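Local coordinates for putative Chlorite dismutase TA0507 (PDB 3DTZ), which is of unknown function but belongs to the chlorite dismutase family, whose members are generally associated with heme binding and oxidoreductase activity, at residues D[48-51]-D[52-56]; D[96-99]-D[100-104]. All coordinates share one frame; numbering follows the deposited sequence.

Overall arrangement
Both contacts are local, between residues about one turn apart on a helix, on the same side of the chain's centre, and the two helices pack against each other: contact 1 belongs to helix 41-60, contact 2 to helix 88-102. Their centres are about 11 Å apart. The seam between them is part polar, with Ser53 OG 2.8 Å from Arg97 NH2, and part apolar, with Ile54 CD1 lying 3.8 Å from Ser101 CB. Contact 1 has its charged face turned from this seam, and no other subunit touches it. Contact 2 lies between helix 41-60, the antiparallel sheet and a second subunit. Neither contact contains a bound heme or metal, so a link to the presumed heme chemistry is not evident here.

Contact 1: D[48-51]-D[52-56]; sequences DRMM and RSIDE
Asp48 and Arg52, one helical turn apart, form the salt bridge of this contact. Arg52 comes at the carboxylate side-on, through NE and NH2, and both converge on one oxygen: NE is 3.0 Å and NH2 2.8 Å from Asp48 OD2. That oxygen lies near the guanidinium plane, yet both nitrogens reach it from above the same carboxylate face, the two planes being 39° apart, and both hydrogen bonds are bent (N-H...O 140° for NE). With CG anti to the backbone N (chi1 174°), the Asp48 carboxylate is carried outward from the helix, and Arg52, bent at chi3, reaches back to it. Arg49 CA lies over one face of the Arg52 guanidinium, and Arg49 CG is 3.3 Å from Arg52 NH2.

The apolar part is selenomethionine Met50 beside Ile54, pointing the same way, with SE 3.6 Å from Ile54 CD1; both side chains reach Ser101 of helix 88-102. Met51 turns to Met102 on that helix and to Ile239.

The i to i+4 backbone bonds, from Arg52 N to Asp48 O through Asp55 N to Met51 O, repeat at 3.0 Å. With the Asp48-Arg52 pair on one side and Met50, Met51 and Ile54 packed on the other, this alpha-helix is amphipathic.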
loop_
_atom_site.group_PDB
_atom_site.type_symbol
_atom_site.label_atom_id
_atom_site.label_comp_id
_atom_site.label_asym_id
_atom_site.label_seq_id
_atom_site.Cartn_x
_atom_site.Cartn_y
_atom_site.Cartn_z
ATOM N N ASP D 48 7.002 9.801 -30.031
ATOM C CA ASP D 48 8.338 9.714 -30.595
ATOM C C ASP D 48 9.023 11.078 -30.545
ATOM O O ASP D 48 10.195 11.198 -30.142
ATOM C CB ASP D 48 8.241 9.197 -32.037
ATOM C CG ASP D 48 9.564 9.212 -32.760
ATOM O OD1 ASP D 48 10.495 8.471 -32.366
ATOM O OD2 ASP D 48 9.649 9.954 -33.758
ATOM N N ARG D 49 8.282 12.108 -30.939
ATOM C CA ARG D 49 8.833 13.457 -30.944
ATOM C C ARG D 49 9.169 13.871 -29.507
ATOM O O ARG D 49 10.201 14.506 -29.243
ATOM C CB ARG D 49 7.862 14.448 -31.603
ATOM C CG ARG D 49 7.684 14.268 -33.084
ATOM C CD ARG D 49 6.899 15.467 -33.694
ATOM N NE ARG D 49 5.583 15.616 -33.067
ATOM C CZ ARG D 49 4.447 15.113 -33.551
ATOM N NH1 ARG D 49 4.434 14.424 -34.692
ATOM N NH2 ARG D 49 3.306 15.305 -32.891
HETATM N N MSE D 50 8.317 13.493 -28.568
HETATM C CA MSE D 50 8.581 13.855 -27.181
HETATM C C MSE D 50 9.831 13.186 -26.573
HETATM O O MSE D 50 10.584 13.822 -25.847
HETATM C CB MSE D 50 7.352 13.587 -26.324
HETATM C CG MSE D 50 7.569 14.011 -24.885
HETATM SE SE MSE D 50 7.792 12.467 -23.802
HETATM C CE MSE D 50 5.971 12.123 -23.756
HETATM N N MSE D 51 10.026 11.903 -26.832
HETATM C CA MSE D 51 11.218 11.183 -26.345
HETATM C C MSE D 51 12.506 11.692 -26.991
HETATM O O MSE D 51 13.529 11.864 -26.316
HETATM C CB MSE D 51 11.081 9.699 -26.610
HETATM C CG MSE D 51 9.961 9.044 -25.854
HETATM SE SE MSE D 51 10.523 8.849 -23.965
HETATM C CE MSE D 51 8.899 8.050 -23.363
ATOM N N ARG D 52 12.454 11.947 -28.294
ATOM C CA ARG D 52 13.601 12.555 -28.970
ATOM C C ARG D 52 13.936 13.910 -28.327
ATOM O O ARG D 52 15.091 14.209 -28.089
ATOM C CB ARG D 52 13.347 12.662 -30.474
ATOM C CG ARG D 52 13.521 11.322 -31.185
ATOM C CD ARG D 52 13.450 11.440 -32.724
ATOM N NE ARG D 52 12.066 11.598 -33.183
ATOM C CZ ARG D 52 11.584 12.640 -33.856
ATOM N NH1 ARG D 52 12.361 13.668 -34.209
ATOM N NH2 ARG D 52 10.306 12.644 -34.205
ATOM N N SER D 53 12.922 14.717 -28.038
ATOM C CA SER D 53 13.143 16.009 -27.403
ATOM C C SER D 53 13.758 15.918 -25.995
ATOM O O SER D 53 14.654 16.699 -25.661
ATOM C CB SER D 53 11.872 16.848 -27.395
ATOM O OG SER D 53 12.157 18.136 -26.861
ATOM N N ILE D 54 13.290 14.972 -25.178
ATOM C CA ILE D 54 13.908 14.716 -23.872
ATOM C C ILE D 54 15.394 14.407 -24.046
ATOM O O ILE D 54 16.239 15.005 -23.389
ATOM C CB ILE D 54 13.179 13.561 -23.104
ATOM C CG1 ILE D 54 11.755 13.991 -22.773
ATOM C CG2 ILE D 54 13.951 13.188 -21.830
ATOM C CD1 ILE D 54 10.929 12.954 -22.012
ATOM N N ASP D 55 15.697 13.530 -24.995
ATOM C CA ASP D 55 17.068 13.140 -25.252
ATOM C C ASP D 55 17.923 14.362 -25.644
ATOM O O ASP D 55 19.039 14.524 -25.153
ATOM C CB ASP D 55 17.089 12.049 -26.320
ATOM C CG ASP D 55 18.451 11.464 -26.518
ATOM O OD1 ASP D 55 18.961 10.777 -25.623
ATOM O OD2 ASP D 55 19.013 11.699 -27.582
ATOM N N GLU D 56 17.353 15.230 -26.489
ATOM C CA GLU D 56 18.014 16.460 -26.920
ATOM C C GLU D 56 18.273 17.430 -25.752
ATOM O O GLU D 56 19.309 18.106 -25.727
ATOM C CB GLU D 56 17.240 17.138 -28.070
ATOM C CG GLU D 56 15.997 17.956 -27.669
ATOM C CD GLU D 56 15.222 18.547 -28.865
ATOM O OE1 GLU D 56 15.193 17.919 -29.948
ATOM O OE2 GLU D 56 14.630 19.639 -28.714
#

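Contact 2: D[96-99]-D[100-104]; sequences ERVQ and ASMRP
The guanidinium of Arg103 has the backbone of the preceding turn against one face: Gln99 O sits 4.1 Å above the plane, over its centre, and Ala100 N lies nearer the rim. Arg97 meets Ser101 at its guanidinium edge instead, near the plane, with NH1 2.6 Å from Ser101 OG. Bending at chi2 (70°) folds the Arg97 chain back toward that hydroxyl.

Gln99 and Arg103 cross at about a right angle, the amide and guanidinium planes 74° apart, and Gln99 CG touches Arg103 NH2 at 3.6 Å. The Gln99 amide is held elsewhere, by Tyr31 at OE1 and by Thr75 and Asp78 of the second subunit at NE2. A water accepts from Arg103 NH2 at 3.0 Å and donates to Glu96 O at 2.8 Å, tying the side chain back to the helix. Arg103 also bonds Leu243 O and forms a salt bridge to Asp78, both of the second subunit. A leucine in its place would probably leave Asp78 of that subunit without this charged mate and the water without its donor.

Backbone bonds Ala100 N to Glu96 O, Ser101 N to Arg97 O and Met102 N to Val98 O follow the i to i+4 pattern, which runs on to Arg103 N at Gln99 O. Val98 and Met102 lie side by side, Val98 CG1 3.9 Å from CG of selenomethionine Met102.

In the fold, Val98 and Met102 pack on strands 25-33 and 79-85, Arg97 and Ser101 on helix 41-60, while Glu96, Gln99, Ala100 and Arg103 meet the second subunit.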
loop_
_atom_site.group_PDB
_atom_site.type_symbol
_atom_site.label_atom_id
_atom_site.label_comp_id
_atom_site.label_asym_id
_atom_site.label_seq_id
_atom_site.Cartn_x
_atom_site.Cartn_y
_atom_site.Cartn_z
ATOM N N GLU D 96 12.020 17.964 -13.562
ATOM C CA GLU D 96 10.836 18.741 -13.968
ATOM C C GLU D 96 10.575 18.658 -15.469
ATOM O O GLU D 96 9.423 18.623 -15.886
ATOM C CB GLU D 96 10.982 20.190 -13.569
ATOM C CG GLU D 96 10.836 20.350 -12.057
ATOM C CD GLU D 96 11.265 21.708 -11.568
ATOM O OE1 GLU D 96 12.042 22.428 -12.265
ATOM O OE2 GLU D 96 10.825 22.032 -10.453
ATOM N N ARG D 97 11.657 18.610 -16.237
ATOM C CA ARG D 97 11.572 18.485 -17.684
ATOM C C ARG D 97 10.922 17.152 -18.089
ATOM O O ARG D 97 10.016 17.121 -18.938
ATOM C CB ARG D 97 12.983 18.568 -18.281
ATOM C CG ARG D 97 13.055 18.331 -19.808
ATOM C CD ARG D 97 12.442 19.479 -20.583
ATOM N NE ARG D 97 12.631 19.301 -22.036
ATOM C CZ ARG D 97 11.898 18.473 -22.776
ATOM N NH1 ARG D 97 10.928 17.769 -22.213
ATOM N NH2 ARG D 97 12.113 18.364 -24.078
ATOM N N VAL D 98 11.446 16.062 -17.542
ATOM C CA VAL D 98 10.912 14.726 -17.794
ATOM C C VAL D 98 9.437 14.666 -17.303
ATOM O O VAL D 98 8.538 14.255 -18.027
ATOM C CB VAL D 98 11.777 13.632 -17.158
ATOM C CG1 VAL D 98 11.082 12.252 -17.315
ATOM C CG2 VAL D 98 13.183 13.623 -17.827
ATOM N N GLN D 99 9.200 15.089 -16.075
ATOM C CA GLN D 99 7.825 15.101 -15.565
ATOM C C GLN D 99 6.833 15.900 -16.416
ATOM O O GLN D 99 5.708 15.435 -16.649
ATOM C CB GLN D 99 7.807 15.557 -14.094
ATOM C CG GLN D 99 6.456 15.368 -13.424
ATOM C CD GLN D 99 6.490 14.302 -12.342
ATOM O OE1 GLN D 99 6.878 13.137 -12.604
ATOM N NE2 GLN D 99 6.135 14.715 -11.086
ATOM N N ALA D 100 7.232 17.091 -16.881
ATOM C CA ALA D 100 6.338 17.967 -17.669
ATOM C C ALA D 100 5.992 17.282 -18.981
ATOM O O ALA D 100 4.865 17.413 -19.474
ATOM C CB ALA D 100 7.003 19.300 -17.943
ATOM N N SER D 101 6.964 16.549 -19.534
ATOM C CA SER D 101 6.752 15.855 -20.805
ATOM C C SER D 101 5.900 14.611 -20.650
ATOM O O SER D 101 5.104 14.274 -21.552
ATOM C CB SER D 101 8.103 15.489 -21.442
ATOM O OG SER D 101 8.606 16.662 -22.087
HETATM N N MSE D 102 6.073 13.934 -19.512
HETATM C CA MSE D 102 5.400 12.660 -19.281
HETATM C C MSE D 102 3.993 12.858 -18.749
HETATM O O MSE D 102 3.141 12.052 -19.056
HETATM C CB MSE D 102 6.150 11.774 -18.282
HETATM C CG MSE D 102 7.520 11.253 -18.685
HETATM SE SE MSE D 102 7.538 10.315 -20.435
HETATM C CE MSE D 102 6.590 8.821 -19.914
ATOM N N ARG D 103 3.742 13.907 -17.948
ATOM C CA ARG D 103 2.450 13.995 -17.243
ATOM C C ARG D 103 1.156 13.966 -18.096
ATOM O O ARG D 103 0.170 13.396 -17.648
ATOM C CB ARG D 103 2.444 15.081 -16.148
ATOM C CG ARG D 103 2.136 16.439 -16.585
ATOM C CD ARG D 103 1.750 17.322 -15.373
ATOM N NE ARG D 103 2.856 17.485 -14.421
ATOM C CZ ARG D 103 3.825 18.402 -14.501
ATOM N NH1 ARG D 103 3.923 19.248 -15.543
ATOM N NH2 ARG D 103 4.727 18.472 -13.548
ATOM N N PRO D 104 1.156 14.549 -19.319
ATOM C CA PRO D 104 -0.084 14.441 -20.118
ATOM C C PRO D 104 -0.442 13.015 -20.535
ATOM O O PRO D 104 -1.612 12.755 -20.855
ATOM C CB PRO D 104 0.225 15.291 -21.375
ATOM C CG PRO D 104 1.377 16.169 -20.961
ATOM C CD PRO D 104 2.190 15.317 -20.040
HETATM O O HOH W 1 7.475 19.432 -14.030
#